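Local coordinates for protein alpha-L-rhamnosidase (Aspergillus terreus, PDB 6GSZ) that probably hydrolyses terminal non-reducing alpha-L-rhamnose residues from alpha-L-rhamnosides, at residues V45-F55 with P66-S74. Residues are numbered along the deposited sequence; the frame is centred on the assembly and turned at random.
Sequences VKRAGHDADVF and PWPSSPLQS. With CA (calcium ion), chain X.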
loop_
_atom_site.group_PDB
_atom_site.type_symbol
_atom_site.label_atom_id
_atom_site.label_comp_id
_atom_site.label_asym_id
_atom_site.label_seq_id
_atom_site.Cartn_x
_atom_site.Cartn_y
_atom_site.Cartn_z
ATOM N N VAL A 45 30.759 5.150 -10.304
ATOM C CA VAL A 45 30.590 3.793 -9.828
ATOM C C VAL A 45 31.927 3.253 -9.312
ATOM O O VAL A 45 32.897 3.127 -10.078
ATOM C CB VAL A 45 30.027 2.894 -10.939
ATOM C CG1 VAL A 45 29.783 1.474 -10.425
ATOM C CG2 VAL A 45 28.770 3.503 -11.548
ATOM N N LYS A 46 31.948 2.906 -8.016
ATOM C CA LYS A 46 33.169 2.362 -7.356
ATOM C C LYS A 46 32.969 0.879 -7.035
ATOM O O LYS A 46 31.980 0.546 -6.375
ATOM C CB LYS A 46 33.509 3.186 -6.104
ATOM C CG LYS A 46 34.708 2.707 -5.303
ATOM C CD LYS A 46 36.023 2.888 -6.014
ATOM C CE LYS A 46 37.209 2.479 -5.161
ATOM N NZ LYS A 46 37.406 1.013 -5.182
ATOM N N ARG A 47 33.875 0.017 -7.498
ATOM C CA ARG A 47 33.929 -1.385 -7.179
ATOM C C ARG A 47 35.181 -1.604 -6.348
ATOM O O ARG A 47 36.184 -1.001 -6.669
ATOM C CB ARG A 47 34.027 -2.187 -8.478
ATOM C CG ARG A 47 32.671 -2.537 -9.023
ATOM C CD ARG A 47 32.777 -3.391 -10.282
ATOM N NE ARG A 47 31.453 -3.822 -10.712
ATOM C CZ ARG A 47 30.748 -3.249 -11.659
ATOM N NH1 ARG A 47 31.044 -2.013 -12.054
ATOM N NH2 ARG A 47 29.780 -3.921 -12.238
ATOM N N ALA A 48 35.069 -2.430 -5.296
ATOM C CA ALA A 48 36.203 -2.718 -4.430
ATOM C C ALA A 48 37.404 -3.097 -5.325
ATOM O O ALA A 48 37.190 -3.910 -6.340
ATOM C CB ALA A 48 35.811 -3.792 -3.424
ATOM N N GLY A 49 38.606 -2.561 -4.946
ATOM C CA GLY A 49 39.861 -2.920 -5.621
ATOM C C GLY A 49 40.082 -2.190 -6.940
ATOM O O GLY A 49 41.156 -2.355 -7.532
ATOM N N HIS A 50 39.093 -1.404 -7.400
ATOM C CA HIS A 50 39.203 -0.675 -8.672
ATOM C C HIS A 50 39.042 0.826 -8.424
ATOM O O HIS A 50 38.307 1.251 -7.535
ATOM C CB HIS A 50 38.175 -1.155 -9.711
ATOM C CG HIS A 50 38.230 -2.626 -9.987
ATOM N ND1 HIS A 50 37.244 -3.274 -10.711
ATOM C CD2 HIS A 50 39.123 -3.581 -9.635
ATOM C CE1 HIS A 50 37.528 -4.558 -10.798
ATOM N NE2 HIS A 50 38.683 -4.776 -10.146
ATOM N N ASP A 51 39.769 1.622 -9.217
ATOM C CA ASP A 51 39.472 3.032 -9.342
ATOM C C ASP A 51 37.990 3.177 -9.745
ATOM O O ASP A 51 37.449 2.414 -10.536
ATOM C CB ASP A 51 40.352 3.701 -10.400
ATOM N N ALA A 52 37.335 4.167 -9.149
ATOM C CA ALA A 52 36.071 4.589 -9.564
ATOM C C ALA A 52 36.067 4.858 -11.077
ATOM O O ALA A 52 37.032 5.404 -11.655
ATOM C CB ALA A 52 35.717 5.826 -8.779
ATOM N N ASP A 53 34.958 4.483 -11.728
ATOM C CA ASP A 53 34.652 4.951 -13.081
ATOM C C ASP A 53 33.616 6.073 -12.983
ATOM O O ASP A 53 32.745 5.996 -12.173
ATOM C CB ASP A 53 34.081 3.854 -13.972
ATOM C CG ASP A 53 35.053 2.766 -14.347
ATOM O OD1 ASP A 53 36.259 3.071 -14.454
ATOM O OD2 ASP A 53 34.578 1.628 -14.520
ATOM N N VAL A 54 33.762 7.113 -13.834
ATOM C CA VAL A 54 32.780 8.182 -13.945
ATOM C C VAL A 54 32.230 8.130 -15.371
ATOM O O VAL A 54 32.974 8.166 -16.341
ATOM C CB VAL A 54 33.351 9.571 -13.578
ATOM C CG1 VAL A 54 32.330 10.679 -13.803
ATOM C CG2 VAL A 54 33.865 9.582 -12.131
ATOM N N PHE A 55 30.905 8.061 -15.467
ATOM C CA PHE A 55 30.198 7.992 -16.731
ATOM C C PHE A 55 29.391 9.281 -16.905
ATOM O O PHE A 55 28.529 9.623 -16.074
ATOM C CB PHE A 55 29.226 6.812 -16.717
ATOM C CG PHE A 55 29.932 5.496 -16.524
ATOM C CD1 PHE A 55 30.502 4.827 -17.599
ATOM C CD2 PHE A 55 30.034 4.925 -15.265
ATOM C CE1 PHE A 55 31.164 3.625 -17.422
ATOM C CE2 PHE A 55 30.686 3.720 -15.088
ATOM C CZ PHE A 55 31.226 3.059 -16.160
ATOM N N PRO A 66 19.555 4.771 -17.382
ATOM C CA PRO A 66 20.212 3.477 -17.402
ATOM C C PRO A 66 21.378 3.296 -16.432
ATOM O O PRO A 66 22.062 4.235 -16.059
ATOM C CB PRO A 66 20.725 3.346 -18.839
ATOM C CG PRO A 66 19.893 4.333 -19.627
ATOM C CD PRO A 66 19.672 5.483 -18.657
ATOM N N TRP A 67 21.498 2.053 -15.931
ATOM C CA TRP A 67 22.735 1.677 -15.247
ATOM C C TRP A 67 23.902 1.880 -16.214
ATOM O O TRP A 67 23.843 1.358 -17.315
ATOM C CB TRP A 67 22.622 0.217 -14.819
ATOM C CG TRP A 67 23.857 -0.313 -14.153
ATOM C CD1 TRP A 67 24.747 -1.226 -14.671
ATOM C CD2 TRP A 67 24.351 0.058 -12.859
ATOM N NE1 TRP A 67 25.772 -1.437 -13.782
ATOM C CE2 TRP A 67 25.548 -0.677 -12.662
ATOM C CE3 TRP A 67 23.913 0.943 -11.873
ATOM C CZ2 TRP A 67 26.308 -0.520 -11.510
ATOM C CZ3 TRP A 67 24.664 1.078 -10.731
ATOM C CH2 TRP A 67 25.851 0.355 -10.559
ATOM N N PRO A 68 24.931 2.642 -15.843
ATOM C CA PRO A 68 25.981 2.984 -16.816
ATOM C C PRO A 68 27.190 2.049 -16.891
ATOM O O PRO A 68 28.032 2.176 -17.740
ATOM C CB PRO A 68 26.461 4.353 -16.300
ATOM C CG PRO A 68 26.308 4.218 -14.788
ATOM C CD PRO A 68 25.011 3.444 -14.610
ATOM N N SER A 69 27.280 1.106 -15.956
ATOM C CA SER A 69 28.489 0.267 -15.836
ATOM C C SER A 69 28.169 -1.147 -16.357
ATOM O O SER A 69 27.100 -1.412 -16.941
ATOM C CB SER A 69 28.981 0.322 -14.388
ATOM O OG SER A 69 30.157 -0.450 -14.156
ATOM N N SER A 70 29.130 -2.066 -16.212
ATOM C CA SER A 70 28.864 -3.453 -16.537
ATOM C C SER A 70 27.855 -4.009 -15.519
ATOM O O SER A 70 27.712 -3.487 -14.413
ATOM C CB SER A 70 30.131 -4.270 -16.528
ATOM O OG SER A 70 30.788 -4.076 -15.304
ATOM N N PRO A 71 27.098 -5.040 -15.895
ATOM C CA PRO A 71 26.125 -5.649 -14.965
ATOM C C PRO A 71 26.744 -6.096 -13.640
ATOM O O PRO A 71 27.880 -6.575 -13.605
ATOM C CB PRO A 71 25.566 -6.842 -15.741
ATOM C CG PRO A 71 25.826 -6.496 -17.200
ATOM C CD PRO A 71 27.126 -5.724 -17.198
ATOM N N LEU A 72 26.026 -5.838 -12.561
ATOM C CA LEU A 72 26.429 -6.323 -11.244
ATOM C C LEU A 72 26.173 -7.832 -11.137
ATOM O O LEU A 72 25.206 -8.356 -11.641
ATOM C CB LEU A 72 25.655 -5.567 -10.162
ATOM C CG LEU A 72 25.922 -4.067 -10.102
ATOM C CD1 LEU A 72 24.836 -3.362 -9.325
ATOM C CD2 LEU A 72 27.285 -3.792 -9.493
ATOM N N GLN A 73 27.105 -8.511 -10.481
ATOM C CA GLN A 73 26.951 -9.952 -10.182
ATOM C C GLN A 73 26.160 -10.157 -8.870
ATOM O O GLN A 73 26.071 -9.267 -8.010
ATOM C CB GLN A 73 28.364 -10.557 -10.136
ATOM C CG GLN A 73 29.066 -10.493 -11.486
ATOM C CD GLN A 73 30.401 -11.193 -11.489
ATOM O OE1 GLN A 73 30.627 -12.120 -10.732
ATOM N NE2 GLN A 73 31.295 -10.755 -12.349
ATOM N N SER A 74 25.719 -11.404 -8.637
ATOM C CA SER A 74 25.092 -11.779 -7.374
ATOM C C SER A 74 26.045 -11.462 -6.221
ATOM O O SER A 74 27.235 -11.872 -6.258
ATOM C CB SER A 74 24.775 -13.264 -7.410
ATOM O OG SER A 74 24.320 -13.682 -6.123
HETATM CA CA CA X . 38.397 2.261 -14.954
HETATM O O HOH W 1 30.070 -6.456 -12.284
HETATM O O HOH W 2 38.187 1.500 -12.723
HETATM O O HOH W 3 38.791 4.328 -13.579
HETATM O O HOH W 4 32.308 0.926 -13.644
#
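In the N-terminal immunoglobulin-like domain, a beta hairpin presents one face to the loop that leads from strand 53-58 to strand 78-86, and Arg47 of the hairpin meets Ser69 and Ser70 of that loop. The joint illustrates how one guanidinium can bond to a loop side chain and a loop carbonyl at once. With its chain extended from CG to NE, Arg47 lays the planar group edge-on to the loop. NH1 donates a fairly straight bond to Ser69 OG (2.8 Å). NH2 donates to Ser70 O (3.0 Å), and both acceptors lie close to the guanidinium plane. NE pairs with Glu76 in a salt bridge, which probably helps fix the group's rotation, while Leu72 CD2 covers one face. Ser70 O is gripped twice, since Trp67 NE1 donates to it at 2.9 Å from the face of the carbonyl plane opposite to Arg47 NH2. One water joins Arg47 NH2 to Pro71 O; another links Ser69 OG to Asp53 OD2, whose partner oxygen OD1 binds a calcium ion at 2.3 Å. Beside this polar seam, Pro68 crosses Phe55 at about a right angle, its CB 3.7 Å from Phe55 CG, and Pro68 O lies over one face of the Phe55 ring, offset toward its rim. Val45 reaches Trp67 CH2 with CG1 (4.1 Å), the branch anti to its backbone N (chi1 -177°). The loop thus closes over a hairpin at the sheet edge of a Rha78A-like immunoglobulin domain.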